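Local coordinates for outer membrane protein Omp121 (Bacteroides thetaiotaomicron, PDB 5FQ8), which probably imports nutrients across the outer membrane as a TonB-dependent receptor, and binds calcium and magnesium ions, at residues A769-S781 and P857-Y871. Sequence-based numbering, arbitrary orientation.
Sequences AERDPQGRIVVNS and PNSVNKIVNGENVTY
Lys862 NZ is held by two carboxylates: Glu770 OE2, 2.6 Å from NZ and met at its syn lone pair, and an acidic side chain on the chain of another protein. Glu770 and Lys862 cross at about a right angle; Lys862 CG lies anti to the backbone N (chi1 -168°), and the straight chain beyond it brings NZ to Glu770 while CB rests against Val778 CG1. Beyond the salt bridge, the backbones of 777-778 and 859-860 pair in parallel. Ile777 N donates to Asn858 O, Val860 N to Ile777 O at 2.9 Å, and Val779 N to Val860 O at 3.0 Å; a water then joins Val779 O to Lys862 N.

The Tyr871 ring supports the start of the type I turn Asp772–Gly775. Asp772 CB sits over the centre of one face, 3.5 Å from the ring centroid and 7° off the normal, a CH-pi contact, while Pro773 CD approaches Tyr871 CE2 obliquely at 3.4 Å. With an alanine in place of Tyr871, Asp772 CB and Pro773 CD would probably lose the surface they rest on, leaving a gap under the turn. The Asp772 carboxylate turns back on its own loop: OD1 receives Arg776 N from above the carboxylate plane, and OD2, which also lies against Val860 CG1, forms a salt bridge with Arg776 NE at 2.8 Å. That holds the guanidinium with Val860 CG1 over one face, near the rim, while Val860 CG2 meets Val778 CG2 at 3.9 Å.

The contact ties together two loops between barrel strands, one joining 716-731 to 802-812, the other between 815-825 and 899-915. A separate contact with the chain of another protein reaches the backbone of Asn858. Strand 859-865 is the middle member of a small mixed sheet, parallel to 777-778 and antiparallel to 868-873.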
loop_
_atom_site.group_PDB
_atom_site.type_symbol
_atom_site.label_atom_id
_atom_site.label_comp_id
_atom_site.label_asym_id
_atom_site.label_seq_id
_atom_site.Cartn_x
_atom_site.Cartn_y
_atom_site.Cartn_z
ATOM N N ALA B 769 13.947 -33.064 28.735
ATOM C CA ALA B 769 14.069 -32.843 30.162
ATOM C C ALA B 769 15.416 -33.317 30.678
ATOM O O ALA B 769 16.106 -34.118 30.052
ATOM C CB ALA B 769 12.951 -33.533 30.922
ATOM N N GLU B 770 15.799 -32.774 31.828
ATOM C CA GLU B 770 17.058 -33.136 32.458
ATOM C C GLU B 770 16.972 -34.533 33.066
ATOM O O GLU B 770 15.921 -34.965 33.546
ATOM C CB GLU B 770 17.413 -32.106 33.529
ATOM C CG GLU B 770 18.768 -32.309 34.179
ATOM C CD GLU B 770 19.051 -31.357 35.316
ATOM O OE1 GLU B 770 18.116 -30.726 35.832
ATOM O OE2 GLU B 770 20.226 -31.244 35.694
ATOM N N ARG B 771 18.090 -35.246 33.025
ATOM C CA ARG B 771 18.188 -36.581 33.598
ATOM C C ARG B 771 19.378 -36.643 34.542
ATOM O O ARG B 771 20.370 -35.936 34.358
ATOM C CB ARG B 771 18.343 -37.665 32.524
ATOM C CG ARG B 771 17.303 -37.650 31.421
ATOM C CD ARG B 771 16.138 -38.563 31.723
ATOM N NE ARG B 771 15.097 -38.445 30.708
ATOM C CZ ARG B 771 14.088 -39.294 30.555
ATOM N NH1 ARG B 771 13.961 -40.347 31.342
ATOM N NH2 ARG B 771 13.209 -39.088 29.599
ATOM N N ASP B 772 19.279 -37.490 35.553
ATOM C CA ASP B 772 20.409 -37.691 36.447
ATOM C C ASP B 772 21.398 -38.630 35.768
ATOM O O ASP B 772 21.092 -39.211 34.735
ATOM C CB ASP B 772 19.916 -38.193 37.803
ATOM C CG ASP B 772 19.349 -39.588 37.763
ATOM O OD1 ASP B 772 19.437 -40.270 36.730
ATOM O OD2 ASP B 772 18.820 -40.016 38.803
ATOM N N PRO B 773 22.614 -38.793 36.298
ATOM C CA PRO B 773 23.605 -39.600 35.571
ATOM C C PRO B 773 23.167 -41.020 35.370
ATOM O O PRO B 773 23.848 -41.769 34.664
ATOM C CB PRO B 773 24.846 -39.528 36.463
ATOM C CG PRO B 773 24.673 -38.298 37.249
ATOM C CD PRO B 773 23.201 -38.195 37.504
ATOM N N GLN B 774 22.032 -41.400 35.938
ATOM C CA GLN B 774 21.591 -42.777 36.016
ATOM C C GLN B 774 20.278 -42.984 35.275
ATOM O O GLN B 774 19.668 -44.050 35.389
ATOM C CB GLN B 774 21.482 -43.160 37.495
ATOM C CG GLN B 774 21.379 -44.620 37.830
ATOM C CD GLN B 774 20.194 -44.859 38.717
ATOM O OE1 GLN B 774 19.200 -44.142 38.628
ATOM N NE2 GLN B 774 20.292 -45.843 39.600
ATOM N N GLY B 775 19.823 -41.991 34.524
ATOM C CA GLY B 775 18.714 -42.139 33.616
ATOM C C GLY B 775 17.421 -41.519 34.077
ATOM O O GLY B 775 16.514 -41.345 33.260
ATOM N N ARG B 776 17.297 -41.176 35.348
ATOM C CA ARG B 776 16.004 -40.772 35.867
ATOM C C ARG B 776 15.707 -39.310 35.546
ATOM O O ARG B 776 16.606 -38.484 35.377
ATOM C CB ARG B 776 15.953 -41.041 37.368
ATOM C CG ARG B 776 16.080 -42.535 37.714
ATOM C CD ARG B 776 16.319 -42.795 39.209
ATOM N NE ARG B 776 17.668 -42.418 39.612
ATOM C CZ ARG B 776 18.073 -42.307 40.875
ATOM N NH1 ARG B 776 17.228 -42.545 41.866
ATOM N NH2 ARG B 776 19.326 -41.956 41.145
ATOM N N ILE B 777 14.421 -39.005 35.448
ATOM C CA ILE B 777 13.955 -37.709 34.975
ATOM C C ILE B 777 13.955 -36.728 36.134
ATOM O O ILE B 777 13.416 -37.015 37.207
ATOM C CB ILE B 777 12.557 -37.840 34.354
ATOM C CG1 ILE B 777 12.081 -36.510 33.814
ATOM C CG2 ILE B 777 11.567 -38.316 35.343
ATOM C CD1 ILE B 777 12.261 -36.429 32.372
ATOM N N VAL B 778 14.570 -35.574 35.933
ATOM C CA VAL B 778 14.581 -34.570 36.981
ATOM C C VAL B 778 13.285 -33.792 36.915
ATOM O O VAL B 778 12.862 -33.365 35.843
ATOM C CB VAL B 778 15.788 -33.637 36.842
ATOM C CG1 VAL B 778 15.828 -32.696 38.003
ATOM C CG2 VAL B 778 17.061 -34.429 36.752
ATOM N N VAL B 779 12.653 -33.599 38.056
ATOM C CA VAL B 779 11.462 -32.779 38.133
ATOM C C VAL B 779 11.623 -31.765 39.255
ATOM O O VAL B 779 12.531 -31.845 40.075
ATOM C CB VAL B 779 10.198 -33.617 38.345
ATOM C CG1 VAL B 779 9.937 -34.465 37.133
ATOM C CG2 VAL B 779 10.387 -34.466 39.544
ATOM N N ASN B 780 10.712 -30.805 39.268
ATOM C CA ASN B 780 10.771 -29.664 40.165
ATOM C C ASN B 780 10.207 -30.063 41.511
ATOM O O ASN B 780 9.127 -30.650 41.586
ATOM C CB ASN B 780 9.982 -28.503 39.562
ATOM C CG ASN B 780 9.819 -27.335 40.508
ATOM O OD1 ASN B 780 8.989 -27.367 41.410
ATOM N ND2 ASN B 780 10.579 -26.276 40.274
ATOM N N SER B 781 10.938 -29.725 42.569
ATOM C CA SER B 781 10.578 -30.168 43.906
ATOM C C SER B 781 9.180 -29.731 44.297
ATOM O O SER B 781 8.522 -30.401 45.091
ATOM C CB SER B 781 11.594 -29.628 44.902
ATOM O OG SER B 781 12.876 -29.565 44.308
ATOM N N PRO B 857 6.815 -41.106 36.603
ATOM C CA PRO B 857 7.561 -42.313 36.944
ATOM C C PRO B 857 9.053 -42.116 36.731
ATOM O O PRO B 857 9.478 -41.522 35.737
ATOM C CB PRO B 857 6.975 -43.363 35.992
ATOM C CG PRO B 857 5.616 -42.897 35.747
ATOM C CD PRO B 857 5.756 -41.404 35.633
ATOM N N ASN B 858 9.837 -42.604 37.698
ATOM C CA ASN B 858 11.297 -42.554 37.697
ATOM C C ASN B 858 11.833 -41.171 38.021
ATOM O O ASN B 858 12.934 -40.825 37.601
ATOM C CB ASN B 858 11.867 -43.001 36.350
ATOM C CG ASN B 858 12.533 -44.341 36.430
ATOM O OD1 ASN B 858 12.177 -45.170 37.267
ATOM N ND2 ASN B 858 13.514 -44.567 35.566
ATOM N N SER B 859 11.088 -40.382 38.771
ATOM C CA SER B 859 11.438 -38.986 38.954
ATOM C C SER B 859 12.391 -38.796 40.121
ATOM O O SER B 859 12.300 -39.481 41.138
ATOM C CB SER B 859 10.177 -38.159 39.172
ATOM O OG SER B 859 9.347 -38.736 40.158
ATOM N N VAL B 860 13.316 -37.859 39.963
ATOM C CA VAL B 860 14.205 -37.449 41.034
ATOM C C VAL B 860 14.049 -35.956 41.243
ATOM O O VAL B 860 13.374 -35.268 40.486
ATOM C CB VAL B 860 15.668 -37.790 40.735
ATOM C CG1 VAL B 860 15.792 -39.249 40.407
ATOM C CG2 VAL B 860 16.152 -36.945 39.593
ATOM N N ASN B 861 14.675 -35.462 42.297
ATOM C CA ASN B 861 14.874 -34.040 42.494
ATOM C C ASN B 861 16.368 -33.792 42.512
ATOM O O ASN B 861 17.121 -34.596 43.045
ATOM C CB ASN B 861 14.229 -33.551 43.780
ATOM C CG ASN B 861 12.734 -33.713 43.768
ATOM O OD1 ASN B 861 12.151 -33.922 42.726
ATOM N ND2 ASN B 861 12.109 -33.611 44.920
ATOM N N LYS B 862 16.796 -32.710 41.884
ATOM C CA LYS B 862 18.200 -32.332 41.862
ATOM C C LYS B 862 18.432 -31.364 43.009
ATOM O O LYS B 862 17.927 -30.238 42.991
ATOM C CB LYS B 862 18.557 -31.704 40.524
ATOM C CG LYS B 862 20.025 -31.530 40.271
ATOM C CD LYS B 862 20.197 -30.714 39.010
ATOM C CE LYS B 862 21.639 -30.598 38.635
ATOM N NZ LYS B 862 21.781 -30.012 37.297
ATOM N N ILE B 863 19.171 -31.813 44.014
ATOM C CA ILE B 863 19.456 -31.014 45.198
ATOM C C ILE B 863 20.748 -30.252 44.953
ATOM O O ILE B 863 21.827 -30.838 44.906
ATOM C CB ILE B 863 19.550 -31.893 46.447
ATOM C CG1 ILE B 863 18.226 -32.611 46.668
ATOM C CG2 ILE B 863 19.880 -31.053 47.642
ATOM C CD1 ILE B 863 17.066 -31.686 46.729
ATOM N N VAL B 864 20.647 -28.943 44.805
ATOM C CA VAL B 864 21.792 -28.126 44.439
ATOM C C VAL B 864 22.118 -27.179 45.579
ATOM O O VAL B 864 21.318 -26.303 45.920
ATOM C CB VAL B 864 21.537 -27.355 43.137
ATOM C CG1 VAL B 864 22.702 -26.443 42.835
ATOM C CG2 VAL B 864 21.331 -28.312 42.007
ATOM N N ASN B 865 23.291 -27.347 46.160
ATOM C CA ASN B 865 23.809 -26.403 47.138
ATOM C C ASN B 865 25.149 -25.923 46.616
ATOM O O ASN B 865 26.124 -26.678 46.607
ATOM C CB ASN B 865 23.921 -27.041 48.518
ATOM C CG ASN B 865 22.574 -27.495 49.048
ATOM O OD1 ASN B 865 21.682 -26.681 49.272
ATOM N ND2 ASN B 865 22.426 -28.795 49.262
ATOM N N GLY B 866 25.187 -24.680 46.161
ATOM C CA GLY B 866 26.372 -24.122 45.553
ATOM C C GLY B 866 26.868 -24.974 44.411
ATOM O O GLY B 866 26.373 -24.864 43.288
ATOM N N GLU B 867 27.831 -25.844 44.693
ATOM C CA GLU B 867 28.386 -26.727 43.686
ATOM C C GLU B 867 28.228 -28.198 44.036
ATOM O O GLU B 867 28.903 -29.033 43.430
ATOM C CB GLU B 867 29.863 -26.415 43.465
ATOM C CG GLU B 867 30.150 -25.489 42.323
ATOM C CD GLU B 867 31.549 -25.688 41.786
ATOM O OE1 GLU B 867 32.516 -25.335 42.498
ATOM O OE2 GLU B 867 31.677 -26.219 40.661
ATOM N N ASN B 868 27.364 -28.545 44.981
ATOM C CA ASN B 868 27.104 -29.942 45.298
ATOM C C ASN B 868 25.796 -30.385 44.658
ATOM O O ASN B 868 24.743 -29.785 44.901
ATOM C CB ASN B 868 27.088 -30.183 46.803
ATOM C CG ASN B 868 28.305 -30.954 47.266
ATOM O OD1 ASN B 868 29.417 -30.736 46.771
ATOM N ND2 ASN B 868 28.106 -31.875 48.198
ATOM N N VAL B 869 25.867 -31.438 43.845
ATOM C CA VAL B 869 24.720 -31.974 43.118
ATOM C C VAL B 869 24.350 -33.314 43.727
ATOM O O VAL B 869 25.196 -34.208 43.836
ATOM C CB VAL B 869 25.005 -32.126 41.615
ATOM C CG1 VAL B 869 23.742 -32.555 40.890
ATOM C CG2 VAL B 869 25.532 -30.831 41.029
ATOM N N THR B 870 23.084 -33.453 44.103
ATOM C CA THR B 870 22.573 -34.645 44.756
ATOM C C THR B 870 21.191 -34.930 44.209
ATOM O O THR B 870 20.438 -33.999 43.928
ATOM C CB THR B 870 22.483 -34.460 46.261
ATOM O OG1 THR B 870 23.722 -33.938 46.747
ATOM C CG2 THR B 870 22.185 -35.781 46.936
ATOM N N TYR B 871 20.852 -36.203 44.076
ATOM C CA TYR B 871 19.568 -36.595 43.530
ATOM C C TYR B 871 18.799 -37.414 44.551
ATOM O O TYR B 871 19.388 -38.184 45.308
ATOM C CB TYR B 871 19.760 -37.361 42.246
ATOM C CG TYR B 871 20.403 -36.541 41.163
ATOM C CD1 TYR B 871 19.653 -35.657 40.394
ATOM C CD2 TYR B 871 21.756 -36.654 40.897
ATOM C CE1 TYR B 871 20.235 -34.913 39.401
ATOM C CE2 TYR B 871 22.342 -35.909 39.901
ATOM C CZ TYR B 871 21.581 -35.043 39.159
ATOM O OH TYR B 871 22.194 -34.309 38.177
HETATM O O HOH W 1 14.801 -30.733 41.168
#